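Local coordinates for protein probable oxidoreductase (Pseudomonas aeruginosa, PDB 4B7C) that probably works as an NADP-dependent oxidoreductase of the medium-chain dehydrogenase/reductase family, its substrate not established, at residues 150-155 / 174-179; 79-84 / 93-98; 154-159 / 220-225; 163-168 / 301-306. All coordinates share one frame; numbering follows the deposited sequence.

Contact 1 of 4, residues 150-155 / 174-179; sequences GETVVI and GCRVVG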
loop_
_atom_site.group_PDB
_atom_site.type_symbol
_atom_site.label_atom_id
_atom_site.label_comp_id
_atom_site.label_asym_id
_atom_site.label_seq_id
_atom_site.Cartn_x
_atom_site.Cartn_y
_atom_site.Cartn_z
ATOM N N GLY B 150 -17.293 4.504 15.098
ATOM C CA GLY B 150 -18.140 4.974 14.000
ATOM C C GLY B 150 -17.611 4.696 12.606
ATOM O O GLY B 150 -18.320 4.885 11.616
ATOM N N GLU B 151 -16.365 4.240 12.510
ATOM C CA GLU B 151 -15.791 3.902 11.203
ATOM C C GLU B 151 -16.365 2.599 10.682
ATOM O O GLU B 151 -16.839 1.759 11.447
ATOM C CB GLU B 151 -14.260 3.801 11.263
ATOM C CG GLU B 151 -13.559 5.149 11.383
ATOM C CD GLU B 151 -12.041 5.054 11.241
ATOM O OE1 GLU B 151 -11.442 4.038 11.651
ATOM O OE2 GLU B 151 -11.441 6.009 10.719
ATOM N N THR B 152 -16.320 2.442 9.368
ATOM C CA THR B 152 -16.773 1.219 8.717
ATOM C C THR B 152 -15.585 0.307 8.433
ATOM O O THR B 152 -14.640 0.676 7.724
ATOM C CB THR B 152 -17.556 1.517 7.419
ATOM O OG1 THR B 152 -18.753 2.232 7.756
ATOM C CG2 THR B 152 -17.943 0.246 6.707
ATOM N N VAL B 153 -15.647 -0.883 9.020
ATOM C CA VAL B 153 -14.622 -1.895 8.881
ATOM C C VAL B 153 -15.155 -3.053 8.072
ATOM O O VAL B 153 -16.176 -3.656 8.417
ATOM C CB VAL B 153 -14.154 -2.410 10.255
ATOM C CG1 VAL B 153 -13.096 -3.489 10.083
ATOM C CG2 VAL B 153 -13.614 -1.257 11.074
ATOM N N VAL B 154 -14.461 -3.368 6.988
ATOM C CA VAL B 154 -14.782 -4.528 6.173
ATOM C C VAL B 154 -13.728 -5.620 6.343
ATOM O O VAL B 154 -12.514 -5.360 6.379
ATOM C CB VAL B 154 -14.912 -4.152 4.690
ATOM C CG1 VAL B 154 -15.084 -5.396 3.835
ATOM C CG2 VAL B 154 -16.059 -3.171 4.493
ATOM N N ILE B 155 -14.204 -6.852 6.493
ATOM C CA ILE B 155 -13.345 -7.981 6.762
ATOM C C ILE B 155 -13.539 -9.068 5.714
ATOM O O ILE B 155 -14.644 -9.592 5.543
ATOM C CB ILE B 155 -13.640 -8.550 8.179
ATOM C CG1 ILE B 155 -13.903 -7.434 9.231
ATOM C CG2 ILE B 155 -12.564 -9.560 8.567
ATOM C CD1 ILE B 155 -13.149 -7.641 10.519
ATOM N N GLY B 174 -16.609 0.019 18.504
ATOM C CA GLY B 174 -17.699 0.916 18.120
ATOM C C GLY B 174 -17.820 1.103 16.622
ATOM O O GLY B 174 -18.455 2.050 16.150
ATOM N N CYS B 175 -17.245 0.175 15.869
ATOM C CA CYS B 175 -17.259 0.257 14.419
ATOM C C CYS B 175 -18.482 -0.396 13.825
ATOM O O CYS B 175 -19.084 -1.288 14.414
ATOM C CB CYS B 175 -16.021 -0.416 13.819
ATOM S SG CYS B 175 -14.471 0.234 14.477
ATOM N N ARG B 176 -18.833 0.055 12.630
ATOM C CA ARG B 176 -19.736 -0.689 11.776
ATOM C C ARG B 176 -18.918 -1.783 11.112
ATOM O O ARG B 176 -17.921 -1.509 10.446
ATOM C CB ARG B 176 -20.393 0.215 10.731
ATOM C CG ARG B 176 -21.267 -0.551 9.759
ATOM C CD ARG B 176 -22.031 0.323 8.774
ATOM N NE ARG B 176 -22.751 -0.568 7.865
ATOM C CZ ARG B 176 -23.904 -1.180 8.143
ATOM N NH1 ARG B 176 -24.535 -0.977 9.298
ATOM N NH2 ARG B 176 -24.441 -1.998 7.244
ATOM N N VAL B 177 -19.361 -3.027 11.270
ATOM C CA VAL B 177 -18.590 -4.182 10.837
ATOM C C VAL B 177 -19.303 -5.001 9.765
ATOM O O VAL B 177 -20.377 -5.568 9.997
ATOM C CB VAL B 177 -18.256 -5.105 12.022
ATOM C CG1 VAL B 177 -17.301 -6.200 11.584
ATOM C CG2 VAL B 177 -17.678 -4.303 13.172
ATOM N N VAL B 178 -18.663 -5.092 8.604
ATOM C CA VAL B 178 -19.198 -5.826 7.468
ATOM C C VAL B 178 -18.248 -6.935 7.059
ATOM O O VAL B 178 -17.072 -6.706 6.742
ATOM C CB VAL B 178 -19.482 -4.896 6.266
ATOM C CG1 VAL B 178 -19.966 -5.693 5.065
ATOM C CG2 VAL B 178 -20.521 -3.855 6.646
ATOM N N GLY B 179 -18.778 -8.148 7.043
ATOM C CA GLY B 179 -18.009 -9.324 6.661
ATOM C C GLY B 179 -18.228 -9.723 5.221
ATOM O O GLY B 179 -19.305 -9.516 4.663
#
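Val153 lays its CG2 methyl over the side chain of Cys175, 3.7 Å from Cys175 CB and almost as near to SG. That methyl stands anti to its own carbonyl carbon, beside the backbone N (CG1 takes the place anti to N, chi1 179°), and this turns it back toward Cys175, just before the neighbouring strand begins. Further along the same face Ile155 CG1 meets Val177 CG1 at 4.3 Å, and helix 161-172 covers both through Ala166 and Ala170. The other face carries Thr152 beside Arg176, the two side chains pointing the same way with Thr152 OG1 3.9 Å from Arg176 CD, and then Val154 beside Val178. Arg176 runs out extended as far as NE, and its NH2 forms a salt bridge with Glu214.

Strands 152-155 and 176-179 are the two parallel arms of a beta-alpha-beta unit, the first crossover of the Rossmann fold, with helix 161-172 as the connection. Their short axes lie 4.8 Å apart and 20° from parallel. Val153 is held through both its N and its O: its N gives a nearly straight bond to Arg176 O (2.8 Å), and its O receives Val178 N (2.9 Å). Ile155 N continues the pattern to Val178 O, and Arg176 N reaches Glu151 O at a more bent 142°. Gly174 ends the preceding helix in a Schellman motif, and its positive phi calls for glycine. From there Gly174 O takes Gly150 N at 2.9 Å, the donor standing well above the carbonyl plane.

Contact 2 of 4, residues 79-84 / 93-98; sequences VGKVLV and GDYVNG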
loop_
_atom_site.group_PDB
_atom_site.type_symbol
_atom_site.label_atom_id
_atom_site.label_comp_id
_atom_site.label_asym_id
_atom_site.label_seq_id
_atom_site.Cartn_x
_atom_site.Cartn_y
_atom_site.Cartn_z
ATOM N N VAL B 79 0.086 -26.789 20.360
ATOM C CA VAL B 79 0.182 -26.764 21.806
ATOM C C VAL B 79 0.520 -28.153 22.294
ATOM O O VAL B 79 0.000 -29.157 21.801
ATOM C CB VAL B 79 -1.100 -26.282 22.508
ATOM C CG1 VAL B 79 -1.138 -24.756 22.491
ATOM C CG2 VAL B 79 -2.341 -26.852 21.859
ATOM N N GLY B 80 1.399 -28.203 23.276
ATOM C CA GLY B 80 1.852 -29.474 23.818
ATOM C C GLY B 80 2.348 -29.368 25.239
ATOM O O GLY B 80 2.503 -28.272 25.779
ATOM N N LYS B 81 2.650 -30.526 25.812
ATOM C CA LYS B 81 3.119 -30.618 27.194
ATOM C C LYS B 81 4.599 -30.926 27.242
ATOM O O LYS B 81 5.076 -31.857 26.586
ATOM C CB LYS B 81 2.357 -31.715 27.942
ATOM C CG LYS B 81 2.676 -31.788 29.428
ATOM C CD LYS B 81 2.062 -33.031 30.054
ATOM C CE LYS B 81 2.056 -32.956 31.568
ATOM N NZ LYS B 81 1.701 -34.293 32.148
ATOM N N VAL B 82 5.329 -30.143 28.019
ATOM C CA VAL B 82 6.751 -30.370 28.197
ATOM C C VAL B 82 6.961 -31.606 29.069
ATOM O O VAL B 82 6.540 -31.642 30.221
ATOM C CB VAL B 82 7.468 -29.165 28.852
ATOM C CG1 VAL B 82 8.933 -29.502 29.048
ATOM C CG2 VAL B 82 7.301 -27.887 28.019
ATOM N N LEU B 83 7.632 -32.607 28.524
ATOM C CA LEU B 83 7.943 -33.836 29.250
ATOM C C LEU B 83 9.322 -33.769 29.897
ATOM O O LEU B 83 9.511 -34.204 31.034
ATOM C CB LEU B 83 7.896 -35.045 28.312
ATOM C CG LEU B 83 6.549 -35.311 27.628
ATOM C CD1 LEU B 83 6.671 -36.643 26.905
ATOM C CD2 LEU B 83 5.388 -35.386 28.620
ATOM N N VAL B 84 10.285 -33.256 29.142
ATOM C CA VAL B 84 11.653 -33.077 29.616
ATOM C C VAL B 84 12.164 -31.731 29.159
ATOM O O VAL B 84 12.042 -31.393 27.979
ATOM C CB VAL B 84 12.640 -34.132 29.062
ATOM C CG1 VAL B 84 14.062 -33.768 29.463
ATOM C CG2 VAL B 84 12.267 -35.535 29.517
ATOM N N GLY B 93 5.990 -30.486 32.702
ATOM C CA GLY B 93 4.616 -30.187 33.134
ATOM C C GLY B 93 4.058 -28.893 32.570
ATOM O O GLY B 93 2.834 -28.703 32.544
ATOM N N ASP B 94 4.945 -28.005 32.118
ATOM C CA ASP B 94 4.521 -26.793 31.405
ATOM C C ASP B 94 3.792 -27.178 30.128
ATOM O O ASP B 94 4.182 -28.123 29.441
ATOM C CB ASP B 94 5.707 -25.898 31.011
ATOM C CG ASP B 94 6.329 -25.168 32.193
ATOM O OD1 ASP B 94 5.728 -25.158 33.287
ATOM O OD2 ASP B 94 7.433 -24.604 32.012
ATOM N N TYR B 95 2.748 -26.423 29.810
ATOM C CA TYR B 95 2.149 -26.464 28.490
ATOM C C TYR B 95 2.664 -25.275 27.696
ATOM O O TYR B 95 2.721 -24.152 28.195
ATOM C CB TYR B 95 0.623 -26.444 28.542
ATOM C CG TYR B 95 0.051 -27.758 28.995
ATOM C CD1 TYR B 95 -0.017 -28.073 30.355
ATOM C CD2 TYR B 95 -0.391 -28.707 28.078
ATOM C CE1 TYR B 95 -0.531 -29.287 30.793
ATOM C CE2 TYR B 95 -0.903 -29.920 28.503
ATOM C CZ TYR B 95 -0.969 -30.204 29.863
ATOM O OH TYR B 95 -1.482 -31.406 30.291
ATOM N N VAL B 96 3.025 -25.542 26.445
ATOM C CA VAL B 96 3.620 -24.534 25.587
ATOM C C VAL B 96 2.928 -24.429 24.228
ATOM O O VAL B 96 2.347 -25.398 23.730
ATOM C CB VAL B 96 5.133 -24.793 25.349
ATOM C CG1 VAL B 96 5.914 -24.666 26.632
ATOM C CG2 VAL B 96 5.390 -26.165 24.706
ATOM N N ASN B 97 3.002 -23.228 23.659
ATOM C CA ASN B 97 2.628 -22.941 22.274
ATOM C C ASN B 97 3.906 -22.700 21.498
ATOM O O ASN B 97 4.801 -22.001 21.957
ATOM C CB ASN B 97 1.732 -21.698 22.192
ATOM C CG ASN B 97 1.395 -21.290 20.759
ATOM O OD1 ASN B 97 2.279 -20.954 19.968
ATOM N ND2 ASN B 97 0.109 -21.279 20.437
ATOM N N GLY B 98 4.013 -23.294 20.327
ATOM C CA GLY B 98 5.215 -23.128 19.493
ATOM C C GLY B 98 5.116 -23.880 18.187
ATOM O O GLY B 98 4.090 -24.505 17.892
#
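Lys81 lies across one face of the Tyr95 ring, in a beta hairpin that pairs strands 77-85 and 95-97 within the GroES-like N-terminal domain. The CH-pi contact is made by Lys81 CB, 4.2 Å from the ring centroid and 27° off its normal. Beyond it the extended lysine chain follows the ring toward the phenol end, CD lying 3.9 Å from Tyr95 OH. With CG anti to its backbone N (chi1 -174°), Lys81 is directed along the ring; Pro118, Leu123 and Val116 also touch the tyrosine.

The backbone bonds are those of antiparallel strands. Gly80 and Val96 form a hydrogen-bonded pair, Gly80 N to Val96 O and Val96 N to Gly80 O, and Val79-Asn97 and Lys81-Tyr95 are the non-hydrogen-bonded pairs beside it. Toward the turn, Val82 N binds Asp94 O at 2.7 Å and Gly93 N binds Val82 O at 2.8 Å, both nearly straight. Gly93 has a positive phi that suits glycine, while Asp94 sends its carboxylate to Gln91 N and Lys115.

Apolar contact involves Val96, on the face away from Tyr95, and Val82, which points at the partner strand; the two cross at about a right angle, with Val82 CG2 3.8 Å from Val96 CG1.

Contact 3 of 4, residues 154-159 / 220-225; sequences VISGAA and DVFFDN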
loop_
_atom_site.group_PDB
_atom_site.type_symbol
_atom_site.label_atom_id
_atom_site.label_comp_id
_atom_site.label_asym_id
_atom_site.label_seq_id
_atom_site.Cartn_x
_atom_site.Cartn_y
_atom_site.Cartn_z
ATOM N N VAL B 154 -14.461 -3.368 6.988
ATOM C CA VAL B 154 -14.782 -4.528 6.173
ATOM C C VAL B 154 -13.728 -5.620 6.343
ATOM O O VAL B 154 -12.514 -5.360 6.379
ATOM C CB VAL B 154 -14.912 -4.152 4.690
ATOM C CG1 VAL B 154 -15.084 -5.396 3.835
ATOM C CG2 VAL B 154 -16.059 -3.171 4.493
ATOM N N ILE B 155 -14.204 -6.852 6.493
ATOM C CA ILE B 155 -13.345 -7.981 6.762
ATOM C C ILE B 155 -13.539 -9.068 5.714
ATOM O O ILE B 155 -14.644 -9.592 5.543
ATOM C CB ILE B 155 -13.640 -8.550 8.179
ATOM C CG1 ILE B 155 -13.903 -7.434 9.231
ATOM C CG2 ILE B 155 -12.564 -9.560 8.567
ATOM C CD1 ILE B 155 -13.149 -7.641 10.519
ATOM N N SER B 156 -12.467 -9.420 5.006
ATOM C CA SER B 156 -12.493 -10.569 4.093
ATOM C C SER B 156 -12.101 -11.849 4.836
ATOM O O SER B 156 -11.478 -11.797 5.898
ATOM C CB SER B 156 -11.592 -10.351 2.878
ATOM O OG SER B 156 -10.224 -10.356 3.235
ATOM N N GLY B 157 -12.460 -12.999 4.262
ATOM C CA GLY B 157 -12.324 -14.293 4.941
ATOM C C GLY B 157 -12.936 -14.224 6.334
ATOM O O GLY B 157 -12.395 -14.764 7.297
ATOM N N ALA B 158 -14.081 -13.561 6.421
ATOM C CA ALA B 158 -14.645 -13.122 7.691
ATOM C C ALA B 158 -15.101 -14.264 8.611
ATOM O O ALA B 158 -15.191 -14.075 9.829
ATOM C CB ALA B 158 -15.782 -12.150 7.448
ATOM N N ALA B 159 -15.384 -15.428 8.032
ATOM C CA ALA B 159 -15.801 -16.604 8.808
ATOM C C ALA B 159 -14.600 -17.420 9.254
ATOM O O ALA B 159 -14.731 -18.332 10.060
ATOM C CB ALA B 159 -16.745 -17.486 8.001
ATOM N N ASP B 220 -13.522 2.401 5.683
ATOM C CA ASP B 220 -12.415 3.047 6.410
ATOM C C ASP B 220 -11.261 2.102 6.696
ATOM O O ASP B 220 -10.098 2.501 6.674
ATOM C CB ASP B 220 -12.904 3.609 7.737
ATOM C CG ASP B 220 -13.919 4.717 7.554
ATOM O OD1 ASP B 220 -13.541 5.760 6.979
ATOM O OD2 ASP B 220 -15.087 4.534 7.975
ATOM N N VAL B 221 -11.595 0.861 7.032
ATOM C CA VAL B 221 -10.585 -0.172 7.268
ATOM C C VAL B 221 -10.972 -1.423 6.531
ATOM O O VAL B 221 -12.104 -1.906 6.663
ATOM C CB VAL B 221 -10.409 -0.518 8.756
ATOM C CG1 VAL B 221 -9.403 -1.653 8.911
ATOM C CG2 VAL B 221 -9.984 0.704 9.545
ATOM N N PHE B 222 -10.047 -1.933 5.737
ATOM C CA PHE B 222 -10.203 -3.238 5.124
ATOM C C PHE B 222 -9.167 -4.197 5.694
ATOM O O PHE B 222 -7.948 -4.017 5.538
ATOM C CB PHE B 222 -10.112 -3.177 3.598
ATOM C CG PHE B 222 -10.259 -4.513 2.922
ATOM C CD1 PHE B 222 -11.255 -5.406 3.311
ATOM C CD2 PHE B 222 -9.417 -4.887 1.894
ATOM C CE1 PHE B 222 -11.392 -6.629 2.690
ATOM C CE2 PHE B 222 -9.552 -6.109 1.263
ATOM C CZ PHE B 222 -10.536 -6.986 1.668
ATOM N N PHE B 223 -9.676 -5.225 6.361
ATOM C CA PHE B 223 -8.868 -6.306 6.914
ATOM C C PHE B 223 -8.881 -7.419 5.899
ATOM O O PHE B 223 -9.890 -8.123 5.747
ATOM C CB PHE B 223 -9.456 -6.770 8.267
ATOM C CG PHE B 223 -8.525 -7.625 9.096
ATOM C CD1 PHE B 223 -8.135 -8.878 8.675
ATOM C CD2 PHE B 223 -8.070 -7.181 10.330
ATOM C CE1 PHE B 223 -7.287 -9.657 9.447
ATOM C CE2 PHE B 223 -7.227 -7.960 11.105
ATOM C CZ PHE B 223 -6.821 -9.185 10.658
ATOM N N ASP B 224 -7.749 -7.625 5.230
ATOM C CA ASP B 224 -7.671 -8.576 4.112
ATOM C C ASP B 224 -6.940 -9.869 4.435
ATOM O O ASP B 224 -5.741 -9.877 4.741
ATOM C CB ASP B 224 -7.025 -7.932 2.874
ATOM C CG ASP B 224 -7.213 -8.774 1.612
ATOM O OD1 ASP B 224 -8.110 -9.651 1.574
ATOM O OD2 ASP B 224 -6.487 -8.548 0.627
ATOM N N ASN B 225 -7.689 -10.967 4.363
ATOM C CA ASN B 225 -7.149 -12.318 4.541
ATOM C C ASN B 225 -7.102 -13.119 3.258
ATOM O O ASN B 225 -6.552 -14.207 3.236
ATOM C CB ASN B 225 -7.993 -13.099 5.561
ATOM C CG ASN B 225 -7.932 -12.491 6.940
ATOM O OD1 ASN B 225 -6.857 -12.425 7.542
ATOM N ND2 ASN B 225 -9.073 -12.012 7.438
#
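Ser156 and Asp224 meet side chain to side chain: Ser156 OG donates to Asp224 OD1 at 2.8 Å, using the anti lone pair of that oxygen, the one turned away from OD2. The serine hydroxyl sits between its backbone N and carbonyl carbon (chi1 69°), which carries it toward the end of the neighbouring strand. Right beside it, Asn225 ND2 closes on Ser156 O at 2.9 Å, with the acceptor close to the plane of the amide. Ser156 is thus held through both its side chain and its carbonyl, and its N adds a third bond, to Phe223 O. Val154 N to Val221 O and Phe223 N to Val154 O hold the parallel pairing upstream.

The Phe222 ring lies alongside. Its edge faces the backbone, CD1 coming 3.3 Å from Val154 O near the ring plane, and its tip, CZ, reaches 3.7 Å from Ser156 CB. On the opposite face of the sheet Ile155 CG2 touches Phe223 CB at 4.2 Å.

Further out, Asp224 OD1 also accepts from the N atoms of Val226 and Gly227, so three donors converge on this one oxygen. Leu231 and Val234 of helix 228-235 press on Phe222, while Val162 and Ala166 of helix 161-172 lie against Phe223. Strands 152-155 and 219-224 are the adjacent central strands of a Rossmann sheet, and their C-terminal ends open onto the edge where dinucleotide-binding proteins of this fold commonly receive the cofactor.

Contact 4 of 4, residues 163-168 / 301-306; sequences GSVAGQ and GKLQSR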
loop_
_atom_site.group_PDB
_atom_site.type_symbol
_atom_site.label_atom_id
_atom_site.label_comp_id
_atom_site.label_asym_id
_atom_site.label_seq_id
_atom_site.Cartn_x
_atom_site.Cartn_y
_atom_site.Cartn_z
ATOM N N GLY B 163 -10.344 -13.606 10.654
ATOM C CA GLY B 163 -11.384 -12.628 10.329
ATOM C C GLY B 163 -12.528 -12.558 11.319
ATOM O O GLY B 163 -13.028 -11.472 11.627
ATOM N N SER B 164 -12.972 -13.717 11.794
ATOM C CA SER B 164 -14.106 -13.775 12.734
ATOM C C SER B 164 -13.768 -13.084 14.038
ATOM O O SER B 164 -14.612 -12.421 14.642
ATOM C CB SER B 164 -14.547 -15.220 13.000
ATOM O OG SER B 164 -13.497 -15.985 13.548
ATOM N N VAL B 165 -12.524 -13.221 14.474
ATOM C CA VAL B 165 -12.058 -12.497 15.669
ATOM C C VAL B 165 -11.900 -10.996 15.406
ATOM O O VAL B 165 -12.326 -10.169 16.207
ATOM C CB VAL B 165 -10.727 -13.070 16.194
ATOM C CG1 VAL B 165 -10.171 -12.188 17.309
ATOM C CG2 VAL B 165 -10.938 -14.504 16.675
ATOM N N ALA B 166 -11.280 -10.656 14.280
ATOM C CA ALA B 166 -11.059 -9.257 13.906
ATOM C C ALA B 166 -12.376 -8.455 13.880
ATOM O O ALA B 166 -12.452 -7.346 14.403
ATOM C CB ALA B 166 -10.351 -9.172 12.542
ATOM N N GLY B 167 -13.403 -9.034 13.269
ATOM C CA GLY B 167 -14.720 -8.390 13.185
ATOM C C GLY B 167 -15.356 -8.129 14.540
ATOM O O GLY B 167 -15.970 -7.092 14.757
ATOM N N GLN B 168 -15.173 -9.062 15.461
ATOM C CA GLN B 168 -15.709 -8.919 16.815
ATOM C C GLN B 168 -14.976 -7.841 17.589
ATOM O O GLN B 168 -15.582 -7.040 18.308
ATOM C CB GLN B 168 -15.650 -10.251 17.569
ATOM C CG GLN B 168 -16.565 -11.321 16.989
ATOM C CD GLN B 168 -16.490 -12.639 17.744
ATOM O OE1 GLN B 168 -17.082 -12.779 18.805
ATOM N NE2 GLN B 168 -15.773 -13.612 17.192
ATOM N N GLY B 301 -17.847 -12.623 27.715
ATOM C CA GLY B 301 -18.791 -12.975 26.651
ATOM C C GLY B 301 -18.897 -11.930 25.549
ATOM O O GLY B 301 -19.812 -11.983 24.726
ATOM N N LYS B 302 -17.965 -10.980 25.538
ATOM C CA LYS B 302 -17.937 -9.920 24.525
ATOM C C LYS B 302 -17.376 -10.429 23.205
ATOM O O LYS B 302 -17.643 -9.868 22.153
ATOM C CB LYS B 302 -17.105 -8.734 24.994
ATOM C CG LYS B 302 -17.754 -7.911 26.091
ATOM C CD LYS B 302 -16.878 -6.742 26.509
ATOM C CE LYS B 302 -17.515 -5.943 27.630
ATOM N NZ LYS B 302 -16.505 -5.045 28.250
ATOM N N LEU B 303 -16.614 -11.509 23.272
ATOM C CA LEU B 303 -16.027 -12.133 22.093
ATOM C C LEU B 303 -16.153 -13.660 22.178
ATOM O O LEU B 303 -15.960 -14.232 23.239
ATOM C CB LEU B 303 -14.551 -11.731 21.981
ATOM C CG LEU B 303 -13.855 -11.992 20.645
ATOM C CD1 LEU B 303 -12.850 -10.876 20.381
ATOM C CD2 LEU B 303 -13.185 -13.358 20.649
ATOM N N GLN B 304 -16.465 -14.293 21.050
ATOM C CA GLN B 304 -16.628 -15.756 20.954
ATOM C C GLN B 304 -15.566 -16.403 20.090
ATOM O O GLN B 304 -15.172 -15.822 19.085
ATOM C CB GLN B 304 -17.975 -16.104 20.307
ATOM C CG GLN B 304 -19.197 -15.827 21.157
ATOM C CD GLN B 304 -20.480 -16.003 20.376
ATOM O OE1 GLN B 304 -21.374 -15.183 20.480
ATOM N NE2 GLN B 304 -20.567 -17.065 19.585
ATOM N N SER B 305 -15.175 -17.632 20.439
ATOM C CA SER B 305 -14.211 -18.395 19.664
ATOM C C SER B 305 -14.690 -19.811 19.361
ATOM O O SER B 305 -15.006 -20.581 20.264
ATOM C CB SER B 305 -12.873 -18.471 20.404
ATOM O OG SER B 305 -11.877 -19.077 19.590
ATOM N N ARG B 306 -14.680 -20.171 18.084
ATOM C CA ARG B 306 -15.043 -21.541 17.676
ATOM C C ARG B 306 -13.847 -22.300 17.114
ATOM O O ARG B 306 -13.144 -21.824 16.220
ATOM C CB ARG B 306 -16.221 -21.634 16.673
ATOM C CG ARG B 306 -16.063 -20.845 15.387
ATOM C CD ARG B 306 -17.363 -20.837 14.581
ATOM N NE ARG B 306 -18.007 -22.158 14.487
ATOM C CZ ARG B 306 -18.846 -22.508 13.520
ATOM N NH1 ARG B 306 -19.140 -21.650 12.551
ATOM N NH2 ARG B 306 -19.375 -23.730 13.516
#
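Gln168 reaches from its helix to the backbone of Gln304 and grips it with both ends of its amide. Gln168 OE1 accepts Gln304 N at 2.8 Å and 172°, with the donor tilted 23° from the carbonyl plane. Gln168 NE2 returns a bond to Gln304 O at 3.0 Å, arriving in the carbonyl plane on a lone pair. The same nitrogen also donates to Ser164 O, 3.0 Å away and one turn earlier on the helix; there it stands well above the carbonyl plane, although Ser164 O lies in the plane of the amide. Three bonds therefore fix the rotation of this buried group. The side chain is extended at chi2, and chi3 of 79° turns the amide so that it spans from Ser164 O of its own helix to the loop. One further hydrogen bond comes from Arg171, a turn along the helix, whose NH2 donates to the backbone O of Lys302.

Apolar contacts flank the amide. Leu303 packs its CG and CD1 against Gln168 CB, each 4.0 Å away, and CD1 also approaches Val165 CG1 at 4.3 Å. Met294 of helix 287-299 touches both Val165 and Leu303, and Trp297 and Leu298 add to the cover on Leu303.

The pair of bonds between the Gln168 amide and the Gln304 backbone resembles the pairing of a strand edge, and so pins the extended loop after helix 287-299 to helix 161-172, the first crossover helix of the Rossmann fold.

From the N terminus, contact 2 comes first, closing a short hairpin in the GroES-like domain before any of the others opens; its centre lies about 38 Å from that of contact 1, on the opposite side of the chain's centre. Contacts 1 and 3 both start from strand 152-155. Contact 1 closes the local loop through helix 161-172, whereas contact 3 spans a longer excursion to strand 219-224, so one strand gains a neighbour on each edge. Contact 4 starts on that helix and crosses both of them, reaching 301-306 late in the chain. Ile155, shared by contacts 1 and 3, packs on Gly163 and Gly167, setting the sheet on the helix that contact 4 ties to the late loop.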